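Local coordinates for protein ethylbenzene dehydrogenase alpha-subunit (Aromatoleum aromaticum, PDB 2IVF) that binds a molybdenum atom, two pterin guanine dinucleotide ligands and an iron/sulfur cluster as the alpha subunit of an oxidoreductase of the molybdopterin family, at residues Leu334-Thr339 with Lys394-Arg399; Gly340-Ala345 with Lys354-Phe359; Trp72-Val77 with Ile102-Glu107. All blocks are in the same frame, centred on the assembly; numbering follows the deposited sequence.

Overall arrangement
Interaction 3 comes first along the chain, and interactions 1 and 2 follow much later. Interaction 2 is nested in the loop that interaction 1 closes. These two have centres about 9 Å apart and touch directly: L334 gives its backbone O to L343 and its N to Y357, both probable hydrogen bonds. Strand 334-336 thus links the small sheet of interaction 1 to strand 356-360. Both lie in the molybdopterin oxidoreductase range, at the periphery of the chain. Interaction 3 is on the opposite side of the chain's centre, its centre about 73 Å from that of interaction 1. It belongs to the three-stranded sheet by the iron/sulfur cluster and faces the beta subunit.

Interaction 1: Leu334-Thr339 with Lys394-Arg399; sequences LVRMDT and KTIQVR
R399 O is approached from two neighbouring residues of the facing strand. V335 N donates to it at 2.8 Å, and the CA-H of L334 makes a longer contact beside that bond. The return bond, from R399 N to V335 O, is 3.0 Å long. V335 O also receives a CA-H contact from V398, CA to O 3.1 Å. V335 and R399 are therefore an antiparallel hydrogen-bonded pair, followed by the non-hydrogen-bonded pair R336 and V398. Strand 334-336 is an outer strand of a three-stranded antiparallel sheet. Strand 395-400 is its middle strand and pairs on its other side with strand 385-389. Beyond R336 the chain leaves the strand, but M337 N still reaches Q397 O at 3.0 Å. The M337 side chain crosses that of R399 at about a right angle. In M337, chi2 (-65°) places SD, and the further bend at chi3 (91°) sets CE, which lies against R399 NE and CG. M337 SD lies 3.4 Å above one face of the R399 guanidinium, offset toward the rim. R336 and V398 share the sheet face that also carries I396. R336 grips D338 side-on: NE bonds OD1, and NH2 bonds OD2, the latter pair 2.8 Å apart and in the guanidinium plane. This salt bridge probably balances both charges locally. I396 CD1 packs obliquely against R336 NE at 3.4 Å, while I396 CG2 meets D338 OD2. L334 CD1 rests on V398 CG2 at 4.0 Å.

Interaction 2: Gly340-Ala345 with Lys354-Phe359; sequences GKFLSA and KQFYFF
The F356 ring has F342 CG over one face and the backbone O of K354 over the other, with L343 O at its edge and in its plane. F342 comes closest through CB, 3.6 Å from F356 CD1. The two ring planes are inclined obliquely, at 38°. The Y357 ring meets the 340-345 segment with its edge. L343 O, S344 C and A345 CA all lie in its plane. L343 CG, anti to the backbone N (chi1 -180°), reaches Y357 CD2 at 3.9 Å. The phenol oxygen Y357 OH stands 3.4 Å from A345 CA and also touches A345 CB. One direct backbone bond joins the segments, A345 N to Q355 O at 2.9 Å, somewhat bent at 133°. S344 CA makes a CA-H contact to the same Q355 O, CA to O 3.1 Å. A water accepts from Y357 N at 2.8 Å and also contacts L343 O, so it bridges the two backbones. The Q355 amide turns away and bonds F356 O and A369 O through NE2. S344 is the N-cap of helix 345-349, and its side chain caps a backbone N just inside that helix. L343 and Y357 both pack on V348 of this helix and on L334 of strand 334-336. Strand 356-360, which carries Y357, pairs antiparallel with strand 365-369.

Interaction 3: Trp72-Val77 with Ile102-Glu107; sequences WKWDKV and IVWREE
W72 points its ring at W104 and R105, on an outer strand of the antiparallel sheet 76-80, 94-99, 102-108. The middle strand, 94-99, separates this strand from 76-80, and the contact is made mostly by side chains. W104 and R105 both face Y97, a classic beta bulge. The CB of W72 heads away from strand 102-108, but CG anti to the backbone N (chi1 -174°) helps bring the ring back. W72 CE3 meets the edge of W104 at CH2, 4.0 Å away. R105 NH1 lies 3.7 Å from W72 CZ3, near the ring plane. NH1 and NH2 of R105 both grip E107 OE1, which R217 of the beta subunit also holds. W72 NE1 bonds T350 O of the beta subunit, so this corner is part of the subunit interface. The E107 side chain is about 10 Å from the iron/sulfur cluster. K73 then presents its backbone O to W104 CZ3 at 3.5 Å, and R99 NH1 donates to that oxygen. W74 places CZ3 over the centre of the W72 ring, 3.4 Å above its plane. W74 CE3 touches W104 CZ3 at 3.7 Å, meeting the W104 ring at the edge.

Interaction 1: Leu334-Thr339 with Lys394-Arg399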
loop_
_atom_site.group_PDB
_atom_site.type_symbol
_atom_site.label_atom_id
_atom_site.label_comp_id
_atom_site.label_asym_id
_atom_site.label_seq_id
_atom_site.Cartn_x
_atom_site.Cartn_y
_atom_site.Cartn_z
ATOM N N LEU A 334 -22.894 41.647 -7.608
ATOM C CA LEU A 334 -24.237 41.952 -7.147
ATOM C C LEU A 334 -25.276 40.964 -7.651
ATOM O O LEU A 334 -25.257 40.526 -8.811
ATOM C CB LEU A 334 -24.618 43.341 -7.576
ATOM C CG LEU A 334 -23.822 44.504 -6.988
ATOM C CD1 LEU A 334 -24.287 45.798 -7.719
ATOM C CD2 LEU A 334 -24.051 44.619 -5.477
ATOM N N VAL A 335 -26.185 40.641 -6.738
ATOM C CA VAL A 335 -27.237 39.696 -6.940
ATOM C C VAL A 335 -28.532 40.422 -6.641
ATOM O O VAL A 335 -28.597 41.260 -5.743
ATOM C CB VAL A 335 -27.047 38.454 -6.023
ATOM C CG1 VAL A 335 -28.168 37.476 -6.236
ATOM C CG2 VAL A 335 -25.734 37.789 -6.319
ATOM N N ARG A 336 -29.537 40.137 -7.453
ATOM C CA ARG A 336 -30.846 40.741 -7.361
ATOM C C ARG A 336 -31.595 40.070 -6.226
ATOM O O ARG A 336 -31.598 38.838 -6.123
ATOM C CB ARG A 336 -31.605 40.529 -8.677
ATOM C CG ARG A 336 -30.998 41.244 -9.885
ATOM C CD ARG A 336 -31.757 40.983 -11.177
ATOM N NE ARG A 336 -33.184 41.243 -11.059
ATOM C CZ ARG A 336 -34.032 41.317 -12.087
ATOM N NH1 ARG A 336 -33.621 41.172 -13.335
ATOM N NH2 ARG A 336 -35.308 41.521 -11.856
ATOM N N MET A 337 -32.211 40.865 -5.363
ATOM C CA MET A 337 -32.975 40.319 -4.237
ATOM C C MET A 337 -34.361 39.816 -4.643
ATOM O O MET A 337 -35.015 39.118 -3.866
ATOM C CB MET A 337 -33.089 41.345 -3.113
ATOM C CG MET A 337 -31.768 41.623 -2.412
ATOM S SD MET A 337 -31.181 40.184 -1.551
ATOM C CE MET A 337 -30.152 39.362 -2.778
ATOM N N ASP A 338 -34.804 40.148 -5.850
ATOM C CA ASP A 338 -36.066 39.618 -6.347
ATOM C C ASP A 338 -35.951 38.247 -7.046
ATOM O O ASP A 338 -36.800 37.379 -6.813
ATOM C CB ASP A 338 -36.758 40.646 -7.242
ATOM C CG ASP A 338 -35.953 41.018 -8.479
ATOM O OD1 ASP A 338 -34.753 40.707 -8.553
ATOM O OD2 ASP A 338 -36.542 41.638 -9.389
ATOM N N THR A 339 -34.947 38.046 -7.900
ATOM C CA THR A 339 -34.831 36.791 -8.666
ATOM C C THR A 339 -33.742 35.855 -8.115
ATOM O O THR A 339 -33.753 34.649 -8.376
ATOM C CB THR A 339 -34.507 37.035 -10.159
ATOM O OG1 THR A 339 -33.211 37.632 -10.290
ATOM C CG2 THR A 339 -35.562 37.923 -10.833
ATOM N N LYS A 394 -37.719 50.201 -13.083
ATOM C CA LYS A 394 -37.988 49.650 -11.748
ATOM C C LYS A 394 -36.709 49.578 -10.940
ATOM O O LYS A 394 -35.666 49.193 -11.457
ATOM C CB LYS A 394 -38.575 48.236 -11.870
ATOM C CG LYS A 394 -39.441 47.779 -10.686
ATOM C CD LYS A 394 -40.761 47.088 -11.167
ATOM C CE LYS A 394 -40.530 45.642 -11.681
ATOM N NZ LYS A 394 -41.825 44.896 -11.945
ATOM N N THR A 395 -36.794 49.946 -9.669
ATOM C CA THR A 395 -35.652 49.847 -8.760
ATOM C C THR A 395 -35.806 48.619 -7.867
ATOM O O THR A 395 -36.889 48.353 -7.345
ATOM C CB THR A 395 -35.514 51.123 -7.881
ATOM O OG1 THR A 395 -35.395 52.259 -8.732
ATOM C CG2 THR A 395 -34.271 51.058 -6.967
ATOM N N ILE A 396 -34.720 47.877 -7.699
ATOM C CA ILE A 396 -34.727 46.711 -6.840
ATOM C C ILE A 396 -33.552 46.794 -5.894
ATOM O O ILE A 396 -32.599 47.534 -6.136
ATOM C CB ILE A 396 -34.642 45.405 -7.645
ATOM C CG1 ILE A 396 -33.426 45.433 -8.595
ATOM C CG2 ILE A 396 -35.961 45.199 -8.411
ATOM C CD1 ILE A 396 -33.169 44.146 -9.310
ATOM N N GLN A 397 -33.649 46.032 -4.811
ATOM C CA GLN A 397 -32.558 45.849 -3.887
ATOM C C GLN A 397 -31.598 44.836 -4.509
ATOM O O GLN A 397 -32.038 43.837 -5.086
ATOM C CB GLN A 397 -33.054 45.259 -2.556
ATOM C CG GLN A 397 -33.595 46.239 -1.505
ATOM C CD GLN A 397 -33.520 45.621 -0.103
ATOM O OE1 GLN A 397 -32.605 44.832 0.195
ATOM N NE2 GLN A 397 -34.467 45.961 0.748
ATOM N N VAL A 398 -30.306 45.102 -4.384
ATOM C CA VAL A 398 -29.275 44.168 -4.788
ATOM C C VAL A 398 -28.267 44.128 -3.665
ATOM O O VAL A 398 -28.126 45.109 -2.923
ATOM C CB VAL A 398 -28.599 44.573 -6.108
ATOM C CG1 VAL A 398 -29.639 44.639 -7.246
ATOM C CG2 VAL A 398 -27.855 45.900 -5.963
ATOM N N ARG A 399 -27.592 42.992 -3.521
ATOM C CA ARG A 399 -26.538 42.864 -2.548
ATOM C C ARG A 399 -25.477 41.962 -3.116
ATOM O O ARG A 399 -25.733 41.201 -4.026
ATOM C CB ARG A 399 -27.081 42.324 -1.229
ATOM C CG ARG A 399 -27.408 40.846 -1.233
ATOM C CD ARG A 399 -28.013 40.408 0.092
ATOM N NE ARG A 399 -28.419 38.997 0.080
ATOM C CZ ARG A 399 -29.186 38.419 1.010
ATOM N NH1 ARG A 399 -29.634 39.094 2.061
ATOM N NH2 ARG A 399 -29.509 37.146 0.889
#

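Interaction 2: Gly340-Ala345 with Lys354-Phe359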
loop_
_atom_site.group_PDB
_atom_site.type_symbol
_atom_site.label_atom_id
_atom_site.label_comp_id
_atom_site.label_asym_id
_atom_site.label_seq_id
_atom_site.Cartn_x
_atom_site.Cartn_y
_atom_site.Cartn_z
ATOM N N GLY A 340 -32.809 36.405 -7.341
ATOM C CA GLY A 340 -31.705 35.635 -6.812
ATOM C C GLY A 340 -30.581 35.438 -7.816
ATOM O O GLY A 340 -29.666 34.658 -7.605
ATOM N N LYS A 341 -30.653 36.163 -8.913
ATOM C CA LYS A 341 -29.703 35.968 -9.990
ATOM C C LYS A 341 -28.774 37.164 -10.065
ATOM O O LYS A 341 -29.151 38.286 -9.697
ATOM C CB LYS A 341 -30.475 35.711 -11.307
ATOM C CG LYS A 341 -30.794 34.195 -11.474
ATOM C CD LYS A 341 -32.033 33.930 -12.257
ATOM C CE LYS A 341 -32.496 32.469 -12.126
ATOM N NZ LYS A 341 -31.426 31.447 -12.334
ATOM N N PHE A 342 -27.547 36.925 -10.508
ATOM C CA PHE A 342 -26.595 38.020 -10.667
ATOM C C PHE A 342 -27.247 39.164 -11.461
ATOM O O PHE A 342 -27.959 38.932 -12.464
ATOM C CB PHE A 342 -25.318 37.572 -11.374
ATOM C CG PHE A 342 -24.425 36.678 -10.548
ATOM C CD1 PHE A 342 -23.644 37.195 -9.523
ATOM C CD2 PHE A 342 -24.341 35.318 -10.833
ATOM C CE1 PHE A 342 -22.809 36.370 -8.768
ATOM C CE2 PHE A 342 -23.527 34.488 -10.113
ATOM C CZ PHE A 342 -22.738 35.011 -9.059
ATOM N N LEU A 343 -27.020 40.388 -10.990
ATOM C CA LEU A 343 -27.421 41.575 -11.731
ATOM C C LEU A 343 -26.621 41.625 -13.023
ATOM O O LEU A 343 -25.383 41.583 -12.971
ATOM C CB LEU A 343 -27.138 42.828 -10.914
ATOM C CG LEU A 343 -27.512 44.152 -11.569
ATOM C CD1 LEU A 343 -28.993 44.148 -11.871
ATOM C CD2 LEU A 343 -27.101 45.307 -10.652
ATOM N N SER A 344 -27.323 41.692 -14.158
ATOM C CA SER A 344 -26.683 41.711 -15.465
ATOM C C SER A 344 -26.924 43.019 -16.194
ATOM O O SER A 344 -27.850 43.788 -15.867
ATOM C CB SER A 344 -27.155 40.552 -16.338
ATOM O OG SER A 344 -28.367 40.849 -17.011
ATOM N N ALA A 345 -26.066 43.284 -17.174
ATOM C CA ALA A 345 -26.158 44.497 -17.963
ATOM C C ALA A 345 -27.435 44.450 -18.784
ATOM O O ALA A 345 -28.017 45.484 -19.068
ATOM C CB ALA A 345 -24.946 44.643 -18.845
ATOM N N LYS A 354 -24.259 38.270 -19.382
ATOM C CA LYS A 354 -23.200 37.789 -18.529
ATOM C C LYS A 354 -22.243 38.919 -18.151
ATOM O O LYS A 354 -21.144 38.661 -17.705
ATOM C CB LYS A 354 -22.487 36.619 -19.210
ATOM C CG LYS A 354 -23.421 35.395 -19.376
ATOM C CD LYS A 354 -22.730 34.090 -19.163
ATOM C CE LYS A 354 -21.849 33.689 -20.327
ATOM N NZ LYS A 354 -21.097 32.451 -19.999
ATOM N N GLN A 355 -22.668 40.172 -18.340
ATOM C CA GLN A 355 -21.935 41.304 -17.805
ATOM C C GLN A 355 -22.486 41.589 -16.412
ATOM O O GLN A 355 -23.671 41.884 -16.230
ATOM C CB GLN A 355 -22.050 42.522 -18.710
ATOM C CG GLN A 355 -21.409 43.808 -18.146
ATOM C CD GLN A 355 -19.899 43.688 -17.938
ATOM O OE1 GLN A 355 -19.140 43.629 -18.899
ATOM N NE2 GLN A 355 -19.468 43.670 -16.691
ATOM N N PHE A 356 -21.619 41.509 -15.422
ATOM C CA PHE A 356 -22.058 41.628 -14.035
ATOM C C PHE A 356 -21.495 42.874 -13.379
ATOM O O PHE A 356 -20.757 43.645 -14.028
ATOM C CB PHE A 356 -21.739 40.362 -13.270
ATOM C CG PHE A 356 -22.303 39.132 -13.890
ATOM C CD1 PHE A 356 -23.647 39.035 -14.192
ATOM C CD2 PHE A 356 -21.500 38.052 -14.159
ATOM C CE1 PHE A 356 -24.156 37.901 -14.754
ATOM C CE2 PHE A 356 -22.019 36.911 -14.722
ATOM C CZ PHE A 356 -23.345 36.835 -15.009
ATOM N N TYR A 357 -21.883 43.102 -12.118
ATOM C CA TYR A 357 -21.598 44.360 -11.453
ATOM C C TYR A 357 -20.986 44.255 -10.079
ATOM O O TYR A 357 -21.336 43.371 -9.287
ATOM C CB TYR A 357 -22.869 45.174 -11.324
ATOM C CG TYR A 357 -23.391 45.678 -12.644
ATOM C CD1 TYR A 357 -23.029 46.934 -13.114
ATOM C CD2 TYR A 357 -24.208 44.886 -13.434
ATOM C CE1 TYR A 357 -23.454 47.380 -14.293
ATOM C CE2 TYR A 357 -24.655 45.332 -14.625
ATOM C CZ TYR A 357 -24.287 46.590 -15.052
ATOM O OH TYR A 357 -24.748 47.079 -16.242
ATOM N N PHE A 358 -20.060 45.178 -9.827
ATOM C CA PHE A 358 -19.633 45.553 -8.491
ATOM C C PHE A 358 -20.467 46.749 -8.034
ATOM O O PHE A 358 -21.157 47.398 -8.834
ATOM C CB PHE A 358 -18.182 46.029 -8.477
ATOM C CG PHE A 358 -17.170 45.003 -8.905
ATOM C CD1 PHE A 358 -17.121 43.767 -8.338
ATOM C CD2 PHE A 358 -16.215 45.322 -9.856
ATOM C CE1 PHE A 358 -16.142 42.849 -8.711
ATOM C CE2 PHE A 358 -15.239 44.405 -10.232
ATOM C CZ PHE A 358 -15.201 43.171 -9.652
ATOM N N PHE A 359 -20.391 47.053 -6.748
ATOM C CA PHE A 359 -20.864 48.342 -6.295
ATOM C C PHE A 359 -19.646 49.142 -5.882
ATOM O O PHE A 359 -18.785 48.632 -5.156
ATOM C CB PHE A 359 -21.853 48.247 -5.143
ATOM C CG PHE A 359 -22.607 49.524 -4.918
ATOM C CD1 PHE A 359 -22.102 50.508 -4.079
ATOM C CD2 PHE A 359 -23.776 49.771 -5.605
ATOM C CE1 PHE A 359 -22.769 51.704 -3.887
ATOM C CE2 PHE A 359 -24.456 50.981 -5.426
ATOM C CZ PHE A 359 -23.944 51.944 -4.557
HETATM O O HOH W 1 -23.826 41.567 -10.874
#

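Interaction 3: Trp72-Val77 with Ile102-Glu107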
loop_
_atom_site.group_PDB
_atom_site.type_symbol
_atom_site.label_atom_id
_atom_site.label_comp_id
_atom_site.label_asym_id
_atom_site.label_seq_id
_atom_site.Cartn_x
_atom_site.Cartn_y
_atom_site.Cartn_z
ATOM N N TRP A 72 23.921 -12.187 -2.483
ATOM C CA TRP A 72 24.092 -10.811 -2.937
ATOM C C TRP A 72 24.901 -10.871 -4.261
ATOM O O TRP A 72 26.075 -10.460 -4.362
ATOM C CB TRP A 72 24.759 -9.957 -1.831
ATOM C CG TRP A 72 24.817 -8.550 -2.191
ATOM C CD1 TRP A 72 25.936 -7.824 -2.393
ATOM C CD2 TRP A 72 23.722 -7.699 -2.505
ATOM N NE1 TRP A 72 25.619 -6.571 -2.778
ATOM C CE2 TRP A 72 24.268 -6.456 -2.878
ATOM C CE3 TRP A 72 22.315 -7.850 -2.491
ATOM C CZ2 TRP A 72 23.474 -5.351 -3.217
ATOM C CZ3 TRP A 72 21.533 -6.762 -2.864
ATOM C CH2 TRP A 72 22.119 -5.543 -3.243
ATOM N N LYS A 73 24.227 -11.417 -5.266
ATOM C CA LYS A 73 24.797 -11.692 -6.576
ATOM C C LYS A 73 23.657 -11.663 -7.575
ATOM O O LYS A 73 22.526 -11.946 -7.226
ATOM C CB LYS A 73 25.444 -13.076 -6.597
ATOM C CG LYS A 73 26.706 -13.078 -5.835
ATOM C CD LYS A 73 27.289 -14.415 -5.717
ATOM C CE LYS A 73 28.448 -14.391 -4.741
ATOM N NZ LYS A 73 29.725 -14.312 -5.468
ATOM N N TRP A 74 23.954 -11.307 -8.812
ATOM C CA TRP A 74 22.932 -11.212 -9.838
ATOM C C TRP A 74 23.638 -11.155 -11.183
ATOM O O TRP A 74 24.860 -11.044 -11.234
ATOM C CB TRP A 74 22.059 -9.980 -9.641
ATOM C CG TRP A 74 22.805 -8.725 -9.581
ATOM C CD1 TRP A 74 23.186 -7.946 -10.647
ATOM C CD2 TRP A 74 23.308 -8.052 -8.394
ATOM N NE1 TRP A 74 23.910 -6.861 -10.198
ATOM C CE2 TRP A 74 23.974 -6.885 -8.830
ATOM C CE3 TRP A 74 23.260 -8.324 -7.018
ATOM C CZ2 TRP A 74 24.596 -6.007 -7.948
ATOM C CZ3 TRP A 74 23.871 -7.425 -6.137
ATOM C CH2 TRP A 74 24.509 -6.285 -6.598
ATOM N N ASP A 75 22.868 -11.236 -12.261
ATOM C CA ASP A 75 23.469 -11.245 -13.602
ATOM C C ASP A 75 23.446 -9.863 -14.255
ATOM O O ASP A 75 24.399 -9.471 -14.924
ATOM C CB ASP A 75 22.725 -12.241 -14.501
ATOM C CG ASP A 75 22.923 -13.705 -14.067
ATOM O OD1 ASP A 75 23.941 -14.013 -13.413
ATOM O OD2 ASP A 75 22.073 -14.554 -14.440
ATOM N N LYS A 76 22.315 -9.178 -14.151
ATOM C CA LYS A 76 22.192 -7.845 -14.740
ATOM C C LYS A 76 21.163 -6.994 -14.033
ATOM O O LYS A 76 20.377 -7.464 -13.218
ATOM C CB LYS A 76 21.858 -7.931 -16.229
ATOM C CG LYS A 76 20.514 -8.493 -16.499
ATOM C CD LYS A 76 19.945 -8.145 -17.900
ATOM C CE LYS A 76 18.444 -8.597 -17.913
ATOM N NZ LYS A 76 17.576 -7.939 -18.927
ATOM N N VAL A 77 21.180 -5.711 -14.345
ATOM C CA VAL A 77 20.268 -4.765 -13.729
ATOM C C VAL A 77 19.752 -3.885 -14.842
ATOM O O VAL A 77 20.530 -3.427 -15.688
ATOM C CB VAL A 77 20.947 -3.892 -12.643
ATOM C CG1 VAL A 77 19.940 -2.924 -12.079
ATOM C CG2 VAL A 77 21.577 -4.767 -11.538
ATOM N N ILE A 102 15.486 -14.533 -14.575
ATOM C CA ILE A 102 14.305 -14.263 -13.780
ATOM C C ILE A 102 14.513 -12.943 -13.026
ATOM O O ILE A 102 15.648 -12.625 -12.639
ATOM C CB ILE A 102 14.123 -15.485 -12.813
ATOM C CG1 ILE A 102 13.685 -16.725 -13.624
ATOM C CG2 ILE A 102 13.183 -15.257 -11.739
ATOM C CD1 ILE A 102 12.503 -16.490 -14.519
ATOM N N VAL A 103 13.446 -12.180 -12.805
ATOM C CA VAL A 103 13.545 -11.025 -11.886
ATOM C C VAL A 103 13.673 -11.517 -10.444
ATOM O O VAL A 103 12.728 -12.050 -9.855
ATOM C CB VAL A 103 12.336 -10.086 -11.981
ATOM C CG1 VAL A 103 12.447 -8.946 -10.929
ATOM C CG2 VAL A 103 12.186 -9.530 -13.429
ATOM N N TRP A 104 14.844 -11.338 -9.874
ATOM C CA TRP A 104 15.099 -11.749 -8.513
ATOM C C TRP A 104 14.535 -10.743 -7.509
ATOM O O TRP A 104 13.825 -11.111 -6.590
ATOM C CB TRP A 104 16.589 -11.899 -8.338
ATOM C CG TRP A 104 17.015 -11.985 -6.952
ATOM C CD1 TRP A 104 16.482 -12.740 -5.955
ATOM C CD2 TRP A 104 18.111 -11.291 -6.397
ATOM N NE1 TRP A 104 17.185 -12.508 -4.780
ATOM C CE2 TRP A 104 18.202 -11.642 -5.046
ATOM C CE3 TRP A 104 19.005 -10.366 -6.902
ATOM C CZ2 TRP A 104 19.158 -11.109 -4.220
ATOM C CZ3 TRP A 104 19.985 -9.877 -6.080
ATOM C CH2 TRP A 104 20.040 -10.229 -4.767
ATOM N N ARG A 105 14.864 -9.463 -7.695
ATOM C CA ARG A 105 14.382 -8.423 -6.785
ATOM C C ARG A 105 14.540 -7.085 -7.458
ATOM O O ARG A 105 15.101 -6.996 -8.570
ATOM C CB ARG A 105 15.194 -8.412 -5.494
ATOM C CG ARG A 105 16.581 -7.920 -5.703
ATOM C CD ARG A 105 17.351 -7.931 -4.432
ATOM N NE ARG A 105 16.937 -6.894 -3.494
ATOM C CZ ARG A 105 17.474 -5.670 -3.400
ATOM N NH1 ARG A 105 18.412 -5.271 -4.217
ATOM N NH2 ARG A 105 17.044 -4.836 -2.483
ATOM N N GLU A 106 14.037 -6.062 -6.764
ATOM C CA GLU A 106 14.168 -4.687 -7.211
ATOM C C GLU A 106 14.574 -3.820 -6.028
ATOM O O GLU A 106 14.402 -4.198 -4.862
ATOM C CB GLU A 106 12.840 -4.216 -7.791
ATOM C CG GLU A 106 11.634 -4.405 -6.832
ATOM C CD GLU A 106 10.890 -5.676 -7.116
ATOM O OE1 GLU A 106 10.148 -5.744 -8.125
ATOM O OE2 GLU A 106 11.021 -6.627 -6.329
ATOM N N GLU A 107 15.119 -2.654 -6.336
ATOM C CA GLU A 107 15.454 -1.692 -5.324
ATOM C C GLU A 107 15.472 -0.284 -5.914
ATOM O O GLU A 107 15.931 -0.076 -7.053
ATOM C CB GLU A 107 16.830 -2.040 -4.741
ATOM C CG GLU A 107 17.308 -1.078 -3.654
ATOM C CD GLU A 107 18.473 -1.559 -2.799
ATOM O OE1 GLU A 107 18.924 -2.735 -2.894
ATOM O OE2 GLU A 107 18.980 -0.720 -2.011
#